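Probable amidase (Thermus thermophilus, PDB 2DC0) is a probable amidase, a member of the amidase family whose alpha/beta fold is built round a large mixed beta-sheet, here seen as a two-chain assembly. Local coordinates at residues 287-298 with 316-327; 235-245 with 347-355. All coordinates share one frame; numbering follows the deposited sequence.

Contact 1: 287-298 with 316-327; sequences RLVRYEAARIHE and LLAGLALTEKDY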
loop_
_atom_site.group_PDB
_atom_site.type_symbol
_atom_site.label_atom_id
_atom_site.label_comp_id
_atom_site.label_asym_id
_atom_site.label_seq_id
_atom_site.Cartn_x
_atom_site.Cartn_y
_atom_site.Cartn_z
ATOM N N ARG A 287 7.197 -14.337 -6.246
ATOM C CA ARG A 287 8.529 -13.786 -6.463
ATOM C C ARG A 287 8.963 -12.858 -5.338
ATOM O O ARG A 287 10.093 -12.938 -4.860
ATOM C CB ARG A 287 8.585 -13.041 -7.800
ATOM C CG ARG A 287 8.200 -13.912 -8.977
ATOM C CD ARG A 287 8.532 -13.263 -10.311
ATOM N NE ARG A 287 8.175 -14.146 -11.421
ATOM C CZ ARG A 287 8.685 -14.057 -12.646
ATOM N NH1 ARG A 287 9.583 -13.121 -12.927
ATOM N NH2 ARG A 287 8.303 -14.906 -13.590
ATOM N N LEU A 288 8.062 -11.984 -4.905
ATOM C CA LEU A 288 8.388 -11.045 -3.848
ATOM C C LEU A 288 8.771 -11.754 -2.549
ATOM O O LEU A 288 9.803 -11.453 -1.956
ATOM C CB LEU A 288 7.204 -10.096 -3.616
ATOM C CG LEU A 288 7.531 -8.822 -2.831
ATOM C CD1 LEU A 288 6.474 -7.750 -3.072
ATOM C CD2 LEU A 288 7.631 -9.170 -1.357
ATOM N N VAL A 289 7.943 -12.703 -2.119
ATOM C CA VAL A 289 8.190 -13.445 -0.889
ATOM C C VAL A 289 9.420 -14.357 -0.973
ATOM O O VAL A 289 10.257 -14.356 -0.072
ATOM C CB VAL A 289 6.938 -14.281 -0.496
ATOM C CG1 VAL A 289 7.287 -15.296 0.601
ATOM C CG2 VAL A 289 5.836 -13.339 0.015
ATOM N N ARG A 290 9.535 -15.140 -2.041
ATOM C CA ARG A 290 10.686 -16.034 -2.177
ATOM C C ARG A 290 11.996 -15.253 -2.214
ATOM O O ARG A 290 13.001 -15.703 -1.663
ATOM C CB ARG A 290 10.555 -16.896 -3.432
ATOM C CG ARG A 290 9.462 -17.945 -3.303
ATOM C CD ARG A 290 9.373 -18.818 -4.528
ATOM N NE ARG A 290 8.436 -19.917 -4.337
ATOM C CZ ARG A 290 8.058 -20.746 -5.301
ATOM N NH1 ARG A 290 8.542 -20.596 -6.527
ATOM N NH2 ARG A 290 7.198 -21.724 -5.038
ATOM N N TYR A 291 11.985 -14.087 -2.857
ATOM C CA TYR A 291 13.188 -13.267 -2.928
ATOM C C TYR A 291 13.612 -12.849 -1.526
ATOM O O TYR A 291 14.774 -13.020 -1.149
ATOM C CB TYR A 291 12.956 -12.006 -3.766
ATOM C CG TYR A 291 14.183 -11.113 -3.853
ATOM C CD1 TYR A 291 15.166 -11.337 -4.817
ATOM C CD2 TYR A 291 14.380 -10.072 -2.944
ATOM C CE1 TYR A 291 16.320 -10.549 -4.876
ATOM C CE2 TYR A 291 15.529 -9.274 -2.993
ATOM C CZ TYR A 291 16.493 -9.524 -3.963
ATOM O OH TYR A 291 17.629 -8.753 -4.012
ATOM N N GLU A 292 12.676 -12.296 -0.756
ATOM C CA GLU A 292 12.986 -11.848 0.603
ATOM C C GLU A 292 13.348 -13.014 1.515
ATOM O O GLU A 292 14.289 -12.915 2.305
ATOM C CB GLU A 292 11.807 -11.063 1.217
ATOM C CG GLU A 292 11.472 -9.747 0.502
ATOM C CD GLU A 292 10.478 -8.867 1.273
ATOM O OE1 GLU A 292 9.868 -9.337 2.256
ATOM O OE2 GLU A 292 10.301 -7.695 0.882
ATOM N N ALA A 293 12.609 -14.118 1.399
ATOM C CA ALA A 293 12.857 -15.288 2.237
ATOM C C ALA A 293 14.233 -15.893 1.970
ATOM O O ALA A 293 14.931 -16.312 2.898
ATOM C CB ALA A 293 11.771 -16.337 2.007
ATOM N N ALA A 294 14.620 -15.944 0.701
ATOM C CA ALA A 294 15.916 -16.506 0.349
ATOM C C ALA A 294 17.061 -15.679 0.939
ATOM O O ALA A 294 18.083 -16.230 1.341
ATOM C CB ALA A 294 16.058 -16.597 -1.165
ATOM N N ARG A 295 16.896 -14.364 0.997
ATOM C CA ARG A 295 17.954 -13.529 1.537
ATOM C C ARG A 295 18.066 -13.683 3.053
ATOM O O ARG A 295 19.121 -13.432 3.636
ATOM C CB ARG A 295 17.735 -12.066 1.130
ATOM C CG ARG A 295 17.667 -11.868 -0.399
ATOM C CD ARG A 295 18.882 -12.506 -1.069
ATOM N NE ARG A 295 18.944 -12.406 -2.532
ATOM C CZ ARG A 295 18.095 -12.983 -3.380
ATOM N NH1 ARG A 295 17.073 -13.706 -2.930
ATOM N NH2 ARG A 295 18.303 -12.892 -4.691
ATOM N N ILE A 296 16.985 -14.106 3.699
ATOM C CA ILE A 296 17.025 -14.318 5.141
ATOM C C ILE A 296 17.848 -15.560 5.461
ATOM O O ILE A 296 18.654 -15.561 6.385
ATOM C CB ILE A 296 15.623 -14.547 5.718
ATOM C CG1 ILE A 296 14.801 -13.265 5.593
ATOM C CG2 ILE A 296 15.729 -15.015 7.174
ATOM C CD1 ILE A 296 15.306 -12.013 6.361
ATOM N N HIS A 297 17.633 -16.614 4.682
ATOM C CA HIS A 297 18.309 -17.890 4.891
ATOM C C HIS A 297 19.447 -18.142 3.918
ATOM O O HIS A 297 19.873 -19.281 3.735
ATOM C CB HIS A 297 17.286 -19.017 4.774
ATOM C CG HIS A 297 16.156 -18.896 5.746
ATOM N ND1 HIS A 297 16.261 -19.291 7.062
ATOM C CD2 HIS A 297 14.913 -18.373 5.608
ATOM C CE1 HIS A 297 15.133 -19.016 7.695
ATOM N NE2 HIS A 297 14.299 -18.458 6.834
ATOM N N GLU A 298 19.944 -17.078 3.304
ATOM C CA GLU A 298 21.019 -17.188 2.328
ATOM C C GLU A 298 22.281 -17.883 2.852
ATOM O O GLU A 298 22.833 -18.759 2.187
ATOM C CB GLU A 298 21.362 -15.797 1.800
ATOM C CG GLU A 298 22.470 -15.782 0.778
ATOM C CD GLU A 298 22.492 -14.497 -0.023
ATOM O OE1 GLU A 298 22.321 -13.412 0.572
ATOM O OE2 GLU A 298 22.688 -14.578 -1.251
ATOM N N LEU A 316 13.459 -21.825 -1.766
ATOM C CA LEU A 316 14.511 -20.889 -1.404
ATOM C C LEU A 316 15.461 -20.669 -2.581
ATOM O O LEU A 316 15.881 -19.539 -2.843
ATOM C CB LEU A 316 15.285 -21.390 -0.179
ATOM C CG LEU A 316 14.555 -21.271 1.160
ATOM C CD1 LEU A 316 15.433 -21.831 2.277
ATOM C CD2 LEU A 316 14.215 -19.805 1.444
ATOM N N LEU A 317 15.793 -21.742 -3.297
ATOM C CA LEU A 317 16.690 -21.634 -4.452
ATOM C C LEU A 317 16.042 -20.792 -5.547
ATOM O O LEU A 317 16.715 -20.028 -6.243
ATOM C CB LEU A 317 17.037 -23.023 -4.996
ATOM C CG LEU A 317 17.965 -23.836 -4.087
ATOM C CD1 LEU A 317 18.091 -25.258 -4.605
ATOM C CD2 LEU A 317 19.328 -23.155 -4.025
ATOM N N ALA A 318 14.730 -20.935 -5.696
ATOM C CA ALA A 318 14.010 -20.153 -6.687
ATOM C C ALA A 318 14.130 -18.689 -6.265
ATOM O O ALA A 318 14.211 -17.796 -7.107
ATOM C CB ALA A 318 12.543 -20.584 -6.736
ATOM N N GLY A 319 14.161 -18.456 -4.953
ATOM C CA GLY A 319 14.288 -17.102 -4.437
ATOM C C GLY A 319 15.659 -16.501 -4.726
ATOM O O GLY A 319 15.790 -15.294 -4.947
ATOM N N LEU A 320 16.687 -17.346 -4.722
ATOM C CA LEU A 320 18.047 -16.902 -4.994
ATOM C C LEU A 320 18.279 -16.729 -6.485
ATOM O O LEU A 320 19.192 -16.016 -6.903
ATOM C CB LEU A 320 19.060 -17.909 -4.440
ATOM C CG LEU A 320 19.199 -17.955 -2.922
ATOM C CD1 LEU A 320 20.285 -18.950 -2.536
ATOM C CD2 LEU A 320 19.546 -16.567 -2.403
ATOM N N ALA A 321 17.454 -17.400 -7.283
ATOM C CA ALA A 321 17.545 -17.331 -8.739
ATOM C C ALA A 321 16.925 -16.026 -9.239
ATOM O O ALA A 321 17.206 -15.575 -10.355
ATOM C CB ALA A 321 16.833 -18.535 -9.371
ATOM N N LEU A 322 16.066 -15.433 -8.411
ATOM C CA LEU A 322 15.441 -14.155 -8.739
ATOM C C LEU A 322 16.459 -13.086 -8.364
ATOM O O LEU A 322 17.068 -13.153 -7.299
ATOM C CB LEU A 322 14.154 -13.954 -7.922
ATOM C CG LEU A 322 13.012 -14.935 -8.216
ATOM C CD1 LEU A 322 11.868 -14.732 -7.227
ATOM C CD2 LEU A 322 12.532 -14.718 -9.648
ATOM N N THR A 323 16.638 -12.104 -9.240
ATOM C CA THR A 323 17.592 -11.026 -9.001
ATOM C C THR A 323 16.916 -9.815 -8.372
ATOM O O THR A 323 15.699 -9.793 -8.219
ATOM C CB THR A 323 18.219 -10.567 -10.314
ATOM O OG1 THR A 323 17.189 -10.026 -11.151
ATOM C CG2 THR A 323 18.873 -11.743 -11.021
ATOM N N GLU A 324 17.709 -8.807 -8.022
ATOM C CA GLU A 324 17.159 -7.602 -7.430
ATOM C C GLU A 324 16.247 -6.893 -8.433
ATOM O O GLU A 324 15.354 -6.134 -8.044
ATOM C CB GLU A 324 18.287 -6.683 -6.928
ATOM C CG GLU A 324 19.255 -6.149 -7.981
ATOM C CD GLU A 324 18.653 -5.021 -8.792
ATOM O OE1 GLU A 324 18.123 -4.067 -8.178
ATOM O OE2 GLU A 324 18.714 -5.085 -10.036
ATOM N N LYS A 325 16.459 -7.151 -9.723
ATOM C CA LYS A 325 15.609 -6.561 -10.760
ATOM C C LYS A 325 14.223 -7.205 -10.668
ATOM O O LYS A 325 13.205 -6.519 -10.752
ATOM C CB LYS A 325 16.199 -6.801 -12.159
ATOM C CG LYS A 325 15.280 -6.396 -13.324
ATOM C CD LYS A 325 14.975 -4.902 -13.317
ATOM C CE LYS A 325 14.225 -4.457 -14.577
ATOM N NZ LYS A 325 12.857 -5.049 -14.698
ATOM N N ASP A 326 14.186 -8.525 -10.495
ATOM C CA ASP A 326 12.911 -9.227 -10.379
ATOM C C ASP A 326 12.170 -8.705 -9.150
ATOM O O ASP A 326 10.952 -8.558 -9.163
ATOM C CB ASP A 326 13.124 -10.741 -10.237
ATOM C CG ASP A 326 13.702 -11.371 -11.487
ATOM O OD1 ASP A 326 13.133 -11.160 -12.581
ATOM O OD2 ASP A 326 14.723 -12.087 -11.381
ATOM N N TYR A 327 12.920 -8.427 -8.091
ATOM C CA TYR A 327 12.342 -7.925 -6.858
ATOM C C TYR A 327 11.763 -6.527 -7.076
ATOM O O TYR A 327 10.648 -6.241 -6.643
ATOM C CB TYR A 327 13.404 -7.920 -5.754
ATOM C CG TYR A 327 12.906 -7.456 -4.406
ATOM C CD1 TYR A 327 11.829 -8.081 -3.778
ATOM C CD2 TYR A 327 13.523 -6.392 -3.754
ATOM C CE1 TYR A 327 11.375 -7.650 -2.525
ATOM C CE2 TYR A 327 13.081 -5.960 -2.511
ATOM C CZ TYR A 327 12.010 -6.590 -1.902
ATOM O OH TYR A 327 11.580 -6.150 -0.668
#
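Tyr-291 and Gly-319 mark the point where helix 287-296 crosses the end of helix 316-321 almost at a right angle (-98°), the axes 7.4 Å apart. So close a crossing needs small residues: Gly-319 lays its CA 3.4 Å from Arg-290 O, a CA-H...O contact in a place where a CB would clash, and the methyl of Ala-294 sits on the backbone of the other helix beside Leu-320. CG anti to the backbone N (chi1 179°) carries the Tyr-291 ring toward the 322-327 turn and helix. Tyr-327 makes an offset stack on one of its faces, planes 14° apart, with Tyr-327 CB over the ring centre at 3.6 Å from the centroid. Over the rim of the opposite face lies NH1 of the Arg-295 guanidinium, its chain bent back at chi2. In its own plane that group gives two hydrogen bonds, NH1 to Gly-319 O in the last turn of the helix at 2.9 Å, from above the carbonyl plane, and NH2 to Leu-322 O just beyond it, also 2.9 Å. A long, flat, multiple donor thus ties down carbonyls near a helix end. Tyr-327 OH donates to the anti lone pair of Glu-292 OE2 at 2.5 Å, so the buried carboxylate, which Ser-200 and Ser-202 also bind, fixes the far end of the stacked ring. Leu-322 tucks CD1 against Arg-287 O, while Thr-323 and Asp-326 form a capping box that starts the next helix. Helix 281-296 thus lies across the junction of helices 310-321 and 324-345, Leu-301 of helix 298-303 packs on Leu-316 and Leu-320, and the second subunit adjoins, its Tyr-291 hydroxyl hydrogen-bonded to Glu-324 OE1 and its Tyr-327 ring meeting Tyr-327 nearly perpendicularly.

Contact 2: 235-245 with 347-355; sequences NPVFGVPLDFL and GVDALLLPV
With chi1 at -65°, the carboxylate of Asp-349 stands beside its own backbone N, and both face Val-237; a similar turn in Phe-238 (-64°) and Leu-352 (-70°) brings ring and isobutyl group together. Asp-349 OD2 accepts from Val-237 N at 2.7 Å on its anti side, and Asp-349 N donates to Val-237 O, also at 2.7 Å. An aspartate suits this place because its short side chain supplies an acceptor just before strand 350-354 begins. The parallel pairing follows: Gly-239 N bonds to Ala-350 O at 2.8 Å and Leu-352 N to Gly-239 O at 2.9 Å. Glycine leaves room at Gly-239 for Val-348 and Leu-351, which crowd the position a CB would take. Leu-352 places CD1 over the face of the Phe-238 ring, 3.9 Å from its centroid, a CH-pi contact. Further on, Leu-245 of the short helix rests on Leu-353 CB. Strand 237-240 also pairs with strand 270-273, so it is an inner strand of the sheet. Bonded also to a water shared with Asn-235 O, and through OD1 to Lys-421, Asp-349 is probably kept ionised, joining a charged end to an otherwise apolar strand pair.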
loop_
_atom_site.group_PDB
_atom_site.type_symbol
_atom_site.label_atom_id
_atom_site.label_comp_id
_atom_site.label_asym_id
_atom_site.label_seq_id
_atom_site.Cartn_x
_atom_site.Cartn_y
_atom_site.Cartn_z
ATOM N N ASN A 235 -27.393 -3.701 9.059
ATOM C CA ASN A 235 -27.512 -3.713 7.605
ATOM C C ASN A 235 -26.143 -3.734 6.927
ATOM O O ASN A 235 -25.835 -2.894 6.085
ATOM C CB ASN A 235 -28.302 -2.488 7.149
ATOM C CG ASN A 235 -29.745 -2.515 7.633
ATOM O OD1 ASN A 235 -30.341 -1.477 7.925
ATOM N ND2 ASN A 235 -30.312 -3.708 7.710
ATOM N N PRO A 236 -25.299 -4.709 7.290
ATOM C CA PRO A 236 -23.968 -4.804 6.689
ATOM C C PRO A 236 -24.061 -5.028 5.183
ATOM O O PRO A 236 -24.975 -5.699 4.700
ATOM C CB PRO A 236 -23.348 -5.992 7.417
ATOM C CG PRO A 236 -24.539 -6.868 7.690
ATOM C CD PRO A 236 -25.564 -5.865 8.165
ATOM N N VAL A 237 -23.128 -4.440 4.445
ATOM C CA VAL A 237 -23.087 -4.588 2.994
ATOM C C VAL A 237 -21.796 -5.337 2.682
ATOM O O VAL A 237 -20.702 -4.846 2.954
ATOM C CB VAL A 237 -23.061 -3.216 2.281
ATOM C CG1 VAL A 237 -22.996 -3.415 0.772
ATOM C CG2 VAL A 237 -24.310 -2.410 2.654
ATOM N N PHE A 238 -21.932 -6.530 2.117
ATOM C CA PHE A 238 -20.778 -7.354 1.791
ATOM C C PHE A 238 -20.523 -7.400 0.296
ATOM O O PHE A 238 -21.447 -7.592 -0.494
ATOM C CB PHE A 238 -20.991 -8.773 2.316
ATOM C CG PHE A 238 -21.083 -8.859 3.814
ATOM C CD1 PHE A 238 -19.948 -8.682 4.606
ATOM C CD2 PHE A 238 -22.300 -9.130 4.435
ATOM C CE1 PHE A 238 -20.024 -8.782 5.995
ATOM C CE2 PHE A 238 -22.389 -9.232 5.823
ATOM C CZ PHE A 238 -21.247 -9.058 6.606
ATOM N N GLY A 239 -19.262 -7.219 -0.085
ATOM C CA GLY A 239 -18.898 -7.272 -1.489
ATOM C C GLY A 239 -18.331 -8.645 -1.805
ATOM O O GLY A 239 -17.554 -9.202 -1.022
ATOM N N VAL A 240 -18.720 -9.197 -2.948
ATOM C CA VAL A 240 -18.249 -10.514 -3.359
ATOM C C VAL A 240 -17.539 -10.386 -4.704
ATOM O O VAL A 240 -18.152 -10.008 -5.704
ATOM C CB VAL A 240 -19.438 -11.505 -3.479
ATOM C CG1 VAL A 240 -18.956 -12.856 -3.968
ATOM C CG2 VAL A 240 -20.123 -11.648 -2.123
ATOM N N PRO A 241 -16.227 -10.684 -4.738
ATOM C CA PRO A 241 -15.415 -10.602 -5.955
ATOM C C PRO A 241 -15.563 -11.835 -6.833
ATOM O O PRO A 241 -14.647 -12.654 -6.942
ATOM C CB PRO A 241 -14.006 -10.428 -5.404
ATOM C CG PRO A 241 -14.040 -11.291 -4.174
ATOM C CD PRO A 241 -15.385 -10.964 -3.560
ATOM N N LEU A 242 -16.726 -11.951 -7.468
ATOM C CA LEU A 242 -17.023 -13.091 -8.326
ATOM C C LEU A 242 -16.006 -13.334 -9.437
ATOM O O LEU A 242 -15.635 -14.482 -9.686
ATOM C CB LEU A 242 -18.434 -12.938 -8.910
ATOM C CG LEU A 242 -19.553 -12.983 -7.855
ATOM C CD1 LEU A 242 -20.914 -12.843 -8.533
ATOM C CD2 LEU A 242 -19.491 -14.296 -7.083
ATOM N N ASP A 243 -15.544 -12.272 -10.101
ATOM C CA ASP A 243 -14.575 -12.458 -11.175
ATOM C C ASP A 243 -13.279 -13.080 -10.643
ATOM O O ASP A 243 -12.707 -13.976 -11.269
ATOM C CB ASP A 243 -14.318 -11.137 -11.952
ATOM C CG ASP A 243 -13.803 -9.985 -11.076
ATOM O OD1 ASP A 243 -13.774 -10.092 -9.833
ATOM O OD2 ASP A 243 -13.432 -8.945 -11.661
ATOM N N PHE A 244 -12.844 -12.637 -9.467
ATOM C CA PHE A 244 -11.639 -13.178 -8.845
ATOM C C PHE A 244 -11.830 -14.655 -8.485
ATOM O O PHE A 244 -10.909 -15.467 -8.618
ATOM C CB PHE A 244 -11.306 -12.396 -7.572
ATOM C CG PHE A 244 -10.114 -12.927 -6.829
ATOM C CD1 PHE A 244 -8.831 -12.755 -7.333
ATOM C CD2 PHE A 244 -10.277 -13.625 -5.635
ATOM C CE1 PHE A 244 -7.721 -13.272 -6.655
ATOM C CE2 PHE A 244 -9.177 -14.149 -4.948
ATOM C CZ PHE A 244 -7.902 -13.972 -5.459
ATOM N N LEU A 245 -13.030 -15.002 -8.030
ATOM C CA LEU A 245 -13.334 -16.379 -7.616
ATOM C C LEU A 245 -13.663 -17.336 -8.754
ATOM O O LEU A 245 -13.627 -18.556 -8.585
ATOM C CB LEU A 245 -14.500 -16.375 -6.626
ATOM C CG LEU A 245 -14.253 -15.698 -5.275
ATOM C CD1 LEU A 245 -15.560 -15.629 -4.496
ATOM C CD2 LEU A 245 -13.202 -16.474 -4.494
ATOM N N GLY A 347 -17.597 1.490 -0.865
ATOM C CA GLY A 347 -19.034 1.280 -0.899
ATOM C C GLY A 347 -19.554 0.039 -0.191
ATOM O O GLY A 347 -20.765 -0.133 -0.094
ATOM N N VAL A 348 -18.664 -0.833 0.280
ATOM C CA VAL A 348 -19.087 -2.036 1.002
ATOM C C VAL A 348 -18.384 -2.065 2.359
ATOM O O VAL A 348 -17.354 -1.417 2.543
ATOM C CB VAL A 348 -18.768 -3.359 0.222
ATOM C CG1 VAL A 348 -19.495 -3.367 -1.117
ATOM C CG2 VAL A 348 -17.267 -3.518 0.009
ATOM N N ASP A 349 -18.940 -2.800 3.316
ATOM C CA ASP A 349 -18.328 -2.864 4.640
ATOM C C ASP A 349 -17.147 -3.827 4.658
ATOM O O ASP A 349 -16.190 -3.643 5.414
ATOM C CB ASP A 349 -19.371 -3.261 5.686
ATOM C CG ASP A 349 -20.454 -2.204 5.848
ATOM O OD1 ASP A 349 -20.090 -1.025 6.040
ATOM O OD2 ASP A 349 -21.653 -2.548 5.782
ATOM N N ALA A 350 -17.216 -4.853 3.818
ATOM C CA ALA A 350 -16.136 -5.828 3.732
ATOM C C ALA A 350 -16.369 -6.747 2.557
ATOM O O ALA A 350 -17.453 -6.770 1.981
ATOM C CB ALA A 350 -16.065 -6.651 5.016
ATOM N N LEU A 351 -15.335 -7.494 2.197
ATOM C CA LEU A 351 -15.444 -8.458 1.123
ATOM C C LEU A 351 -15.608 -9.799 1.814
ATOM O O LEU A 351 -15.116 -9.996 2.927
ATOM C CB LEU A 351 -14.171 -8.491 0.269
ATOM C CG LEU A 351 -13.722 -7.180 -0.376
ATOM C CD1 LEU A 351 -12.562 -7.452 -1.325
ATOM C CD2 LEU A 351 -14.889 -6.550 -1.117
ATOM N N LEU A 352 -16.318 -10.704 1.150
ATOM C CA LEU A 352 -16.534 -12.058 1.638
ATOM C C LEU A 352 -16.113 -13.021 0.535
ATOM O O LEU A 352 -16.402 -12.794 -0.638
ATOM C CB LEU A 352 -18.010 -12.313 1.946
ATOM C CG LEU A 352 -18.677 -11.632 3.136
ATOM C CD1 LEU A 352 -20.087 -12.202 3.320
ATOM C CD2 LEU A 352 -17.842 -11.885 4.392
ATOM N N LEU A 353 -15.426 -14.090 0.921
ATOM C CA LEU A 353 -14.989 -15.130 -0.010
ATOM C C LEU A 353 -14.432 -16.278 0.821
ATOM O O LEU A 353 -13.894 -16.059 1.904
ATOM C CB LEU A 353 -13.900 -14.611 -0.956
ATOM C CG LEU A 353 -12.562 -14.188 -0.336
ATOM C CD1 LEU A 353 -11.418 -14.409 -1.338
ATOM C CD2 LEU A 353 -12.645 -12.726 0.069
ATOM N N PRO A 354 -14.557 -17.516 0.333
ATOM C CA PRO A 354 -14.036 -18.655 1.089
ATOM C C PRO A 354 -12.541 -18.484 1.346
ATOM O O PRO A 354 -11.847 -17.784 0.602
ATOM C CB PRO A 354 -14.317 -19.837 0.168
ATOM C CG PRO A 354 -15.539 -19.409 -0.562
ATOM C CD PRO A 354 -15.217 -17.969 -0.901
ATOM N N VAL A 355 -12.045 -19.125 2.396
ATOM C CA VAL A 355 -10.630 -19.038 2.721
ATOM C C VAL A 355 -9.897 -20.197 2.044
ATOM O O VAL A 355 -8.669 -20.206 1.965
ATOM C CB VAL A 355 -10.401 -19.113 4.245
ATOM C CG1 VAL A 355 -10.586 -20.538 4.735
ATOM C CG2 VAL A 355 -9.012 -18.597 4.583
HETATM O O HOH W 1 -23.637 -1.186 7.004
#

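How the contacts relate
The two contacts lie in separate regions of the fold, their centres about 33 Å apart and their nearest atoms about 15 Å apart. Along the sequence contact 1 is nested within contact 2: strand 237-240 comes first, then helices 281-296 and 310-321, and finally helix 324-345, which leads from contact 1 to strand 350-354. That long helix is the shorter of the two chain connections between them. Contact 2 belongs to the large mixed sheet, near the edge formed by strand 270-273, whereas contact 1 is mostly helical, contains no strand and borders the second subunit. The chain thus makes a mostly helical excursion to the dimer contact before returning to the sheet as strand 350-354, beside strand 237-240.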